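Local coordinates for protein copper-containing nitrite reductase (PDB 6HBE) that probably reduces nitrite to nitric oxide at copper, drawing electrons from cytochrome c, and works as a homotrimer with a third, plastocyanin-like domain, at residues 142-148 with 198-202; 153-159 with 288-294; 166-171 with 352-357. All coordinates share one frame; numbering follows the deposited sequence.

Interaction 1 (142-148 with 198-202); sequences YRMEREL and DYLRI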
loop_
_atom_site.group_PDB
_atom_site.type_symbol
_atom_site.label_atom_id
_atom_site.label_comp_id
_atom_site.label_asym_id
_atom_site.label_seq_id
_atom_site.Cartn_x
_atom_site.Cartn_y
_atom_site.Cartn_z
ATOM N N TYR C 142 -15.244 -28.834 12.146
ATOM C CA TYR C 142 -14.067 -28.647 11.278
ATOM C C TYR C 142 -13.320 -29.986 11.143
ATOM O O TYR C 142 -13.458 -30.885 11.992
ATOM C CB TYR C 142 -13.128 -27.537 11.846
ATOM C CG TYR C 142 -13.738 -26.127 11.844
ATOM C CD1 TYR C 142 -13.851 -25.383 10.658
ATOM C CD2 TYR C 142 -14.178 -25.540 13.023
ATOM C CE1 TYR C 142 -14.410 -24.099 10.665
ATOM C CE2 TYR C 142 -14.735 -24.265 13.043
ATOM C CZ TYR C 142 -14.850 -23.540 11.872
ATOM O OH TYR C 142 -15.420 -22.280 11.925
ATOM N N ARG C 143 -12.540 -30.129 10.078
ATOM C CA ARG C 143 -11.962 -31.418 9.710
ATOM C C ARG C 143 -11.045 -32.070 10.764
ATOM O O ARG C 143 -11.170 -33.290 11.009
ATOM C CB ARG C 143 -11.276 -31.302 8.350
ATOM C CG ARG C 143 -10.568 -32.552 7.877
ATOM C CD ARG C 143 -10.252 -32.471 6.400
ATOM N NE ARG C 143 -9.116 -33.308 6.068
ATOM C CZ ARG C 143 -8.549 -33.367 4.875
ATOM N NH1 ARG C 143 -9.035 -32.665 3.858
ATOM N NH2 ARG C 143 -7.485 -34.141 4.702
ATOM N N MET C 144 -10.146 -31.300 11.392
ATOM C CA MET C 144 -9.235 -31.856 12.403
ATOM C C MET C 144 -9.980 -32.283 13.683
ATOM O O MET C 144 -9.590 -33.253 14.331
ATOM C CB MET C 144 -8.080 -30.899 12.759
ATOM C CG MET C 144 -6.948 -31.561 13.573
ATOM S SD MET C 144 -5.521 -30.462 13.874
ATOM C CE MET C 144 -4.732 -30.513 12.260
ATOM N N GLU C 145 -11.031 -31.565 14.069
ATOM C CA GLU C 145 -11.882 -32.018 15.187
ATOM C C GLU C 145 -12.562 -33.348 14.843
ATOM O O GLU C 145 -12.541 -34.280 15.642
ATOM C CB GLU C 145 -12.939 -30.980 15.570
ATOM C CG GLU C 145 -13.941 -31.480 16.629
ATOM C CD GLU C 145 -14.652 -30.377 17.418
ATOM O OE1 GLU C 145 -14.421 -29.160 17.206
ATOM O OE2 GLU C 145 -15.463 -30.744 18.296
ATOM N N ARG C 146 -13.135 -33.443 13.656
ATOM C CA ARG C 146 -13.787 -34.684 13.219
ATOM C C ARG C 146 -12.783 -35.837 13.253
ATOM O O ARG C 146 -13.032 -36.846 13.922
ATOM C CB ARG C 146 -14.413 -34.537 11.825
ATOM C CG ARG C 146 -15.095 -35.813 11.326
ATOM C CD ARG C 146 -15.829 -35.673 9.990
ATOM N NE ARG C 146 -14.933 -35.399 8.855
ATOM C CZ ARG C 146 -14.774 -34.234 8.213
ATOM N NH1 ARG C 146 -15.441 -33.131 8.550
ATOM N NH2 ARG C 146 -13.909 -34.173 7.203
ATOM N N GLU C 147 -11.649 -35.660 12.567
ATOM C CA GLU C 147 -10.570 -36.668 12.503
ATOM C C GLU C 147 -9.997 -37.113 13.848
ATOM O O GLU C 147 -9.695 -38.291 14.010
ATOM C CB GLU C 147 -9.414 -36.202 11.586
ATOM C CG GLU C 147 -9.781 -36.166 10.093
ATOM C CD GLU C 147 -8.715 -35.519 9.212
ATOM O OE1 GLU C 147 -7.771 -34.885 9.724
ATOM O OE2 GLU C 147 -8.792 -35.647 7.992
ATOM N N LEU C 148 -9.823 -36.203 14.803
ATOM C CA LEU C 148 -9.257 -36.570 16.099
ATOM C C LEU C 148 -10.299 -37.045 17.124
ATOM O O LEU C 148 -9.935 -37.632 18.151
ATOM C CB LEU C 148 -8.439 -35.402 16.679
ATOM C CG LEU C 148 -7.214 -34.981 15.845
ATOM C CD1 LEU C 148 -6.572 -33.753 16.480
ATOM C CD2 LEU C 148 -6.192 -36.101 15.717
ATOM N N ASP C 198 -0.054 -30.384 20.861
ATOM C CA ASP C 198 -1.396 -29.755 21.022
ATOM C C ASP C 198 -2.104 -29.524 19.678
ATOM O O ASP C 198 -1.465 -29.071 18.683
ATOM C CB ASP C 198 -1.289 -28.356 21.674
ATOM C CG ASP C 198 -1.293 -28.377 23.171
ATOM O OD1 ASP C 198 -1.601 -29.422 23.798
ATOM O OD2 ASP C 198 -0.961 -27.301 23.733
ATOM N N TYR C 199 -3.403 -29.801 19.654
ATOM C CA TYR C 199 -4.287 -29.357 18.567
ATOM C C TYR C 199 -4.749 -27.915 18.860
ATOM O O TYR C 199 -5.547 -27.681 19.786
ATOM C CB TYR C 199 -5.458 -30.341 18.410
ATOM C CG TYR C 199 -6.698 -29.874 17.660
ATOM C CD1 TYR C 199 -6.654 -28.875 16.654
ATOM C CD2 TYR C 199 -7.944 -30.476 17.921
ATOM C CE1 TYR C 199 -7.804 -28.469 15.999
ATOM C CE2 TYR C 199 -9.101 -30.071 17.253
ATOM C CZ TYR C 199 -9.025 -29.087 16.279
ATOM O OH TYR C 199 -10.184 -28.708 15.633
ATOM N N LEU C 200 -4.217 -26.953 18.088
ATOM C CA LEU C 200 -4.635 -25.547 18.191
ATOM C C LEU C 200 -5.681 -25.186 17.142
ATOM O O LEU C 200 -5.580 -25.627 15.999
ATOM C CB LEU C 200 -3.424 -24.603 18.039
ATOM C CG LEU C 200 -2.247 -24.813 18.996
ATOM C CD1 LEU C 200 -1.204 -23.718 18.792
ATOM C CD2 LEU C 200 -2.629 -24.853 20.478
ATOM N N ARG C 201 -6.670 -24.371 17.524
ATOM C CA ARG C 201 -7.575 -23.737 16.536
ATOM C C ARG C 201 -7.491 -22.202 16.692
ATOM O O ARG C 201 -7.711 -21.673 17.778
ATOM C CB ARG C 201 -9.015 -24.265 16.625
ATOM C CG ARG C 201 -9.900 -23.902 15.410
ATOM C CD ARG C 201 -10.973 -24.960 15.158
ATOM N NE ARG C 201 -12.098 -24.841 16.086
ATOM C CZ ARG C 201 -12.803 -25.852 16.629
ATOM N NH1 ARG C 201 -12.524 -27.134 16.393
ATOM N NH2 ARG C 201 -13.821 -25.551 17.425
ATOM N N ILE C 202 -7.142 -21.509 15.594
ATOM C CA ILE C 202 -6.866 -20.062 15.595
ATOM C C ILE C 202 -8.035 -19.411 14.835
ATOM O O ILE C 202 -8.411 -19.869 13.750
ATOM C CB ILE C 202 -5.508 -19.734 14.921
ATOM C CG1 ILE C 202 -4.354 -20.446 15.658
ATOM C CG2 ILE C 202 -5.246 -18.219 14.892
ATOM C CD1 ILE C 202 -3.066 -20.518 14.863
#
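M144 and Y199 each hold CG anti to the backbone N (chi1 -167° and 162°), and this sends both side chains into the space between helix 143-148 and strand 199-202, where they slide past each other in opposite directions. The methionine lies across one face of the tyrosine ring. Its CG stands 4.1 Å from the centroid of the Y199 ring, near the ring normal, as a CH-pi contact; SD of M144 approaches CD1 of Y199 to 3.4 Å at an oblique angle, a Met-aromatic contact. One turn later, the CD1 branch of L148 meets CD2 of Y199 at 3.8 Å. The axes of 143-148 and 199-202 run roughly antiparallel, 10.2 Å apart at closest approach, and the short helix rests on the sheet of the second cupredoxin-like domain, where its side chains touch strands 222-227 and 248-254. E252 of the latter strand receives the hydroxyl of Y199 and the amide of M144. The polar half of the contact is centred on R201, whose chain bends before the guanidinium. Its NH1 donates to OE1 of E145 at 2.9 Å in a nearly straight salt bridge (164°); the carboxylate and guanidinium are almost coplanar, and OE1 is used on its anti side. The same NH1 donates to OH of Y199, again at 2.9 Å, while NE is bonded to Y203, so the planar group is held from several directions. Over one of its faces sits Y142, with CD2 3.8 Å from NE of R201 and the two planes about half a right angle apart; the hydroxyl of Y142 bonds to G229 O.

Interaction 2 (153-159 with 288-294); sequences DLKLYII and RIPEVRA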
loop_
_atom_site.group_PDB
_atom_site.type_symbol
_atom_site.label_atom_id
_atom_site.label_comp_id
_atom_site.label_asym_id
_atom_site.label_seq_id
_atom_site.Cartn_x
_atom_site.Cartn_y
_atom_site.Cartn_z
ATOM N N ASP C 153 -7.188 -28.443 21.992
ATOM C CA ASP C 153 -6.525 -28.277 23.272
ATOM C C ASP C 153 -6.431 -26.814 23.707
ATOM O O ASP C 153 -6.491 -26.536 24.883
ATOM C CB ASP C 153 -5.135 -28.930 23.237
ATOM C CG ASP C 153 -5.215 -30.441 22.983
ATOM O OD1 ASP C 153 -5.903 -31.131 23.756
ATOM O OD2 ASP C 153 -4.645 -30.939 22.002
ATOM N N LEU C 154 -6.284 -25.875 22.763
ATOM C CA LEU C 154 -6.377 -24.442 23.063
ATOM C C LEU C 154 -6.929 -23.682 21.828
ATOM O O LEU C 154 -6.509 -23.945 20.694
ATOM C CB LEU C 154 -5.005 -23.894 23.453
ATOM C CG LEU C 154 -4.873 -22.449 23.935
ATOM C CD1 LEU C 154 -5.672 -22.112 25.201
ATOM C CD2 LEU C 154 -3.408 -22.158 24.163
ATOM N N LYS C 155 -7.877 -22.775 22.079
ATOM C CA LYS C 155 -8.390 -21.827 21.068
ATOM C C LYS C 155 -7.720 -20.476 21.269
ATOM O O LYS C 155 -7.613 -19.993 22.398
ATOM C CB LYS C 155 -9.900 -21.687 21.192
ATOM C CG LYS C 155 -10.661 -22.957 20.822
ATOM C CD LYS C 155 -12.155 -22.757 21.054
ATOM C CE LYS C 155 -12.975 -23.899 20.445
ATOM N NZ LYS C 155 -14.429 -23.672 20.657
ATOM N N LEU C 156 -7.300 -19.862 20.158
ATOM C CA LEU C 156 -6.628 -18.577 20.159
ATOM C C LEU C 156 -7.443 -17.673 19.214
ATOM O O LEU C 156 -7.622 -18.027 18.050
ATOM C CB LEU C 156 -5.213 -18.718 19.632
ATOM C CG LEU C 156 -4.265 -19.683 20.368
ATOM C CD1 LEU C 156 -2.917 -19.671 19.679
ATOM C CD2 LEU C 156 -4.092 -19.291 21.831
ATOM N N TYR C 157 -7.930 -16.553 19.738
ATOM C CA TYR C 157 -8.704 -15.556 18.973
ATOM C C TYR C 157 -7.844 -14.305 18.809
ATOM O O TYR C 157 -7.417 -13.686 19.818
ATOM C CB TYR C 157 -10.018 -15.249 19.676
ATOM C CG TYR C 157 -10.967 -16.437 19.900
ATOM C CD1 TYR C 157 -10.901 -17.193 21.077
ATOM C CD2 TYR C 157 -11.984 -16.724 19.020
ATOM C CE1 TYR C 157 -11.787 -18.229 21.339
ATOM C CE2 TYR C 157 -12.887 -17.748 19.274
ATOM C CZ TYR C 157 -12.770 -18.512 20.449
ATOM O OH TYR C 157 -13.639 -19.550 20.730
ATOM N N ILE C 158 -7.565 -13.937 17.548
ATOM C CA ILE C 158 -6.600 -12.867 17.239
ATOM C C ILE C 158 -7.175 -11.827 16.244
ATOM O O ILE C 158 -7.597 -12.201 15.154
ATOM C CB ILE C 158 -5.324 -13.470 16.569
ATOM C CG1 ILE C 158 -4.654 -14.545 17.451
ATOM C CG2 ILE C 158 -4.309 -12.366 16.241
ATOM C CD1 ILE C 158 -3.867 -13.973 18.605
ATOM N N ILE C 159 -7.119 -10.545 16.599
ATOM C CA ILE C 159 -7.367 -9.442 15.651
ATOM C C ILE C 159 -6.056 -8.754 15.355
ATOM O O ILE C 159 -5.289 -8.484 16.288
ATOM C CB ILE C 159 -8.388 -8.416 16.195
ATOM C CG1 ILE C 159 -9.808 -8.976 16.015
ATOM C CG2 ILE C 159 -8.258 -7.059 15.517
ATOM C CD1 ILE C 159 -10.911 -8.196 16.725
ATOM N N ARG C 288 -2.443 -25.623 30.992
ATOM C CA ARG C 288 -3.518 -25.185 30.142
ATOM C C ARG C 288 -4.098 -23.825 30.600
ATOM O O ARG C 288 -4.845 -23.740 31.582
ATOM C CB ARG C 288 -4.592 -26.246 30.084
ATOM C CG ARG C 288 -5.593 -26.013 28.979
ATOM C CD ARG C 288 -4.930 -26.058 27.611
ATOM N NE ARG C 288 -4.290 -27.354 27.332
ATOM C CZ ARG C 288 -3.201 -27.556 26.566
ATOM N NH1 ARG C 288 -2.524 -26.535 26.014
ATOM N NH2 ARG C 288 -2.761 -28.806 26.368
ATOM N N ILE C 289 -3.705 -22.751 29.911
ATOM C CA ILE C 289 -4.174 -21.415 30.275
ATOM C C ILE C 289 -5.574 -21.170 29.735
ATOM O O ILE C 289 -6.051 -21.925 28.877
ATOM C CB ILE C 289 -3.218 -20.313 29.809
ATOM C CG1 ILE C 289 -3.099 -20.264 28.263
ATOM C CG2 ILE C 289 -1.873 -20.491 30.496
ATOM C CD1 ILE C 289 -2.808 -18.857 27.768
ATOM N N PRO C 290 -6.244 -20.128 30.241
ATOM C CA PRO C 290 -7.536 -19.783 29.629
ATOM C C PRO C 290 -7.375 -19.292 28.172
ATOM O O PRO C 290 -6.314 -18.756 27.813
ATOM C CB PRO C 290 -8.058 -18.641 30.507
ATOM C CG PRO C 290 -7.154 -18.567 31.696
ATOM C CD PRO C 290 -5.859 -19.174 31.304
ATOM N N GLU C 291 -8.412 -19.492 27.367
ATOM C CA GLU C 291 -8.401 -19.088 25.956
ATOM C C GLU C 291 -7.976 -17.631 25.749
ATOM O O GLU C 291 -8.307 -16.736 26.536
ATOM C CB GLU C 291 -9.740 -19.381 25.289
ATOM C CG GLU C 291 -10.905 -18.577 25.813
ATOM C CD GLU C 291 -12.218 -18.857 25.091
ATOM O OE1 GLU C 291 -12.388 -19.957 24.531
ATOM O OE2 GLU C 291 -13.066 -17.942 25.087
ATOM N N VAL C 292 -7.252 -17.393 24.666
ATOM C CA VAL C 292 -6.757 -16.051 24.332
ATOM C C VAL C 292 -7.906 -15.354 23.602
ATOM O O VAL C 292 -8.296 -15.788 22.512
ATOM C CB VAL C 292 -5.486 -16.117 23.473
ATOM C CG1 VAL C 292 -5.046 -14.717 23.002
ATOM C CG2 VAL C 292 -4.360 -16.755 24.283
ATOM N N ARG C 293 -8.473 -14.334 24.239
ATOM C CA ARG C 293 -9.596 -13.561 23.683
ATOM C C ARG C 293 -9.091 -12.394 22.791
ATOM O O ARG C 293 -8.054 -11.731 23.083
ATOM C CB ARG C 293 -10.468 -12.998 24.826
ATOM C CG ARG C 293 -11.010 -14.050 25.798
ATOM C CD ARG C 293 -11.696 -13.432 27.017
ATOM N NE ARG C 293 -12.890 -12.705 26.607
ATOM C CZ ARG C 293 -14.045 -13.242 26.217
ATOM N NH1 ARG C 293 -14.266 -14.546 26.257
ATOM N NH2 ARG C 293 -15.027 -12.428 25.827
ATOM N N ALA C 294 -9.889 -12.054 21.787
ATOM C CA ALA C 294 -9.505 -11.014 20.824
ATOM C C ALA C 294 -9.967 -9.655 21.313
ATOM O O ALA C 294 -10.813 -9.008 20.667
ATOM C CB ALA C 294 -10.072 -11.331 19.472
HETATM O O HOH W 1 -14.544 -19.905 23.027
#
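The ring of Y157 presents its edge to 288-294: the carbonyl O of V292 lies in the ring plane, 3.3 Å from CD1 of Y157, and OE1 of E291 sits near the same plane beside CE1. The E291 carboxylate is turned 67° from the ring. Y203 stacks on the Y157 ring, so a face and an edge are engaged by different parts of the fold. The other flat group, the guanidinium of R288, has one face laid against the residue just before the strand, over the carbonyl O and CB of D153; CD of R288 comes to 3.2 Å from that O, while its NH1 forms a salt bridge with D198. A water joins the polar ends of Y157 and E291, standing 2.5 Å from OH of Y157 and donating to OE1 of E291 at 2.6 Å. Because CG of Y157 lies beside its own backbone N (chi1 -59°), the ring edge reaches the carbonyl that this N binds: N of Y157 donates to O of V292 at 2.9 Å. The companion bond, from N of V292 to O of K155, is weak at 3.5 Å. CD2 of L156 packs on CG2 of V292 at 3.5 Å, CB of A294 meets CB of Y157, and CD1 of L154 reaches the backbone of I289 and E291. V292 is thus bonded to the residues on both sides of L156, the pattern of a single parallel beta bridge, and the two chain directions differ by 20°. Strand 154-163 bonds strand 199-208 along its other side; the arrangement is that of an interdomain linker laid briefly along a cupredoxin sheet, on its way from strand 277-282 of the second domain to strand 309-311, which joins the sheet of the first.

Interaction 3 (166-171 with 352-357); sequences SGRDFY and QMVGNS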
loop_
_atom_site.group_PDB
_atom_site.type_symbol
_atom_site.label_atom_id
_atom_site.label_comp_id
_atom_site.label_asym_id
_atom_site.label_seq_id
_atom_site.Cartn_x
_atom_site.Cartn_y
_atom_site.Cartn_z
ATOM N N SER C 166 -2.437 10.541 12.118
ATOM C CA SER C 166 -3.183 11.647 11.501
ATOM C C SER C 166 -4.132 11.129 10.457
ATOM O O SER C 166 -3.944 10.030 9.951
ATOM C CB SER C 166 -2.259 12.671 10.860
ATOM O OG SER C 166 -1.501 12.104 9.794
ATOM N N GLY C 167 -5.155 11.926 10.140
ATOM C CA GLY C 167 -6.050 11.581 9.032
ATOM C C GLY C 167 -5.342 11.628 7.661
ATOM O O GLY C 167 -5.745 10.930 6.722
ATOM N N ARG C 168 -4.329 12.478 7.530
ATOM C CA ARG C 168 -3.452 12.525 6.365
ATOM C C ARG C 168 -2.765 11.163 6.164
ATOM O O ARG C 168 -2.738 10.647 5.055
ATOM C CB ARG C 168 -2.374 13.609 6.572
ATOM C CG ARG C 168 -1.339 13.785 5.464
ATOM C CD ARG C 168 -1.876 14.370 4.171
ATOM N NE ARG C 168 -2.466 13.371 3.266
ATOM C CZ ARG C 168 -3.373 13.600 2.318
ATOM N NH1 ARG C 168 -3.924 14.810 2.137
ATOM N NH2 ARG C 168 -3.774 12.580 1.540
ATOM N N ASP C 169 -2.207 10.606 7.233
ATOM C CA ASP C 169 -1.538 9.281 7.163
ATOM C C ASP C 169 -2.571 8.182 6.883
ATOM O O ASP C 169 -2.260 7.234 6.147
ATOM C CB ASP C 169 -0.803 8.948 8.460
ATOM C CG ASP C 169 0.487 9.738 8.633
ATOM O OD1 ASP C 169 0.916 10.396 7.664
ATOM O OD2 ASP C 169 1.082 9.653 9.723
ATOM N N PHE C 170 -3.786 8.319 7.423
ATOM C CA PHE C 170 -4.860 7.354 7.125
ATOM C C PHE C 170 -5.201 7.299 5.609
ATOM O O PHE C 170 -5.325 6.195 5.021
ATOM C CB PHE C 170 -6.116 7.608 7.958
ATOM C CG PHE C 170 -7.242 6.636 7.651
ATOM C CD1 PHE C 170 -7.113 5.281 7.967
ATOM C CD2 PHE C 170 -8.396 7.077 7.038
ATOM C CE1 PHE C 170 -8.144 4.380 7.642
ATOM C CE2 PHE C 170 -9.416 6.174 6.691
ATOM C CZ PHE C 170 -9.280 4.832 7.006
ATOM N N TYR C 171 -5.393 8.458 4.982
ATOM C CA TYR C 171 -5.605 8.536 3.510
ATOM C C TYR C 171 -4.443 7.899 2.733
ATOM O O TYR C 171 -4.650 7.157 1.782
ATOM C CB TYR C 171 -5.811 9.996 3.052
ATOM C CG TYR C 171 -7.239 10.461 2.972
ATOM C CD1 TYR C 171 -8.065 10.456 4.081
ATOM C CD2 TYR C 171 -7.741 10.995 1.784
ATOM C CE1 TYR C 171 -9.379 10.901 4.005
ATOM C CE2 TYR C 171 -9.041 11.453 1.695
ATOM C CZ TYR C 171 -9.864 11.397 2.805
ATOM O OH TYR C 171 -11.171 11.824 2.699
ATOM N N GLN C 352 -4.915 21.475 5.483
ATOM C CA GLN C 352 -5.917 20.515 4.996
ATOM C C GLN C 352 -6.823 20.037 6.108
ATOM O O GLN C 352 -6.352 19.735 7.202
ATOM C CB GLN C 352 -5.226 19.282 4.387
ATOM C CG GLN C 352 -4.323 19.564 3.217
ATOM C CD GLN C 352 -3.750 18.287 2.598
ATOM O OE1 GLN C 352 -3.537 17.298 3.290
ATOM N NE2 GLN C 352 -3.512 18.312 1.306
ATOM N N MET C 353 -8.117 19.935 5.815
ATOM C CA MET C 353 -9.033 19.100 6.588
ATOM C C MET C 353 -9.038 17.738 5.874
ATOM O O MET C 353 -9.343 17.676 4.699
ATOM C CB MET C 353 -10.448 19.681 6.606
ATOM C CG MET C 353 -10.546 21.069 7.242
ATOM S SD MET C 353 -11.536 22.178 6.215
ATOM C CE MET C 353 -11.975 23.436 7.443
ATOM N N VAL C 354 -8.662 16.673 6.586
ATOM C CA VAL C 354 -8.470 15.350 5.965
ATOM C C VAL C 354 -8.569 14.236 7.018
ATOM O O VAL C 354 -7.909 14.288 8.052
ATOM C CB VAL C 354 -7.149 15.298 5.136
ATOM C CG1 VAL C 354 -5.921 15.680 5.947
ATOM C CG2 VAL C 354 -6.935 13.924 4.465
ATOM N N GLY C 355 -9.409 13.227 6.751
ATOM C CA GLY C 355 -9.662 12.153 7.731
ATOM C C GLY C 355 -10.099 12.649 9.104
ATOM O O GLY C 355 -9.613 12.160 10.123
ATOM N N ASN C 356 -11.029 13.625 9.126
ATOM C CA ASN C 356 -11.488 14.276 10.368
ATOM C C ASN C 356 -10.314 14.753 11.224
ATOM O O ASN C 356 -10.239 14.465 12.422
ATOM C CB ASN C 356 -12.434 13.377 11.176
ATOM C CG ASN C 356 -13.800 13.193 10.527
ATOM O OD1 ASN C 356 -14.022 13.516 9.355
ATOM N ND2 ASN C 356 -14.739 12.687 11.303
ATOM N N SER C 357 -9.378 15.446 10.578
ATOM C CA SER C 357 -8.234 16.051 11.243
ATOM C C SER C 357 -7.749 17.250 10.484
ATOM O O SER C 357 -8.124 17.445 9.331
ATOM C CB SER C 357 -7.086 15.042 11.452
ATOM O OG SER C 357 -6.344 14.770 10.268
#
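Two hydrogen bonds cross between the helix start and the hairpin. N of G167 donates to OG of S357 at 3.1 Å with a bent geometry (135°), and that hydroxyl in turn donates to O of V354 at 2.8 Å, almost in line with the C=O bond. At the other end, NH1 of R168 donates to OE1 of Q352 at 2.8 Å; the amide oxygen lies in the guanidinium plane, but the donor is tilted from the plane of the amide. Two bends in the arginine chain, at chi2 and chi3, bring NH1 round to Q352, while NH2 forms a salt bridge with D172. OG of S166 accepts from N of D169 at 3.0 Å and N-caps the helix. These bonds join helix 167-172 of the second cupredoxin-like domain to the turn between strands 349-353 and 358-359 of the C-terminal, plastocyanin-like domain, near the copper ligand H390, on which N356 packs. Y171 O bonds K274 of a neighbouring subunit, which places the contact beside a trimer interface. Among the apolar contacts, CG2 of V354 sits over the centre of the Y171 ring, 3.7 Å from its centroid, as a CH-pi contact, and the same methyl lies over one face of the R168 guanidinium, toward its rim, the two flat groups meeting it from directions roughly at right angles. Backbone packing is close where the two glycines meet, CA of G167 lying 3.9 Å from CA of G355. CA of G167 makes a CH...O contact of 3.4 Å with O of V354, which receives two partners; G355 takes a positive phi (54°).

In the fold
Interactions 1 and 2 hold neighbouring strands of one sheet in the second cupredoxin-like domain: D153 N bonds Y199 O, and the D198-R288 salt bridge joins them. Interaction 1 is buried helix-on-sheet packing, combining a sulfur-aromatic core with a salt bridge, whereas 153-159 with 288-294 is only partly buried, joins a single backbone bridge, one of its bonds weak, to apolar packing, and reaches the surface along its linker side. Interaction 3, about 35 Å from interaction 2 between centres, is buried between domains; it combines close glycine backbones and a serine hydroxyl with an arginine-glutamine bond and a methyl over a tyrosine ring. Strand 154-163 leads into helix 167-172, so one run of chain serves interactions 2 and 3.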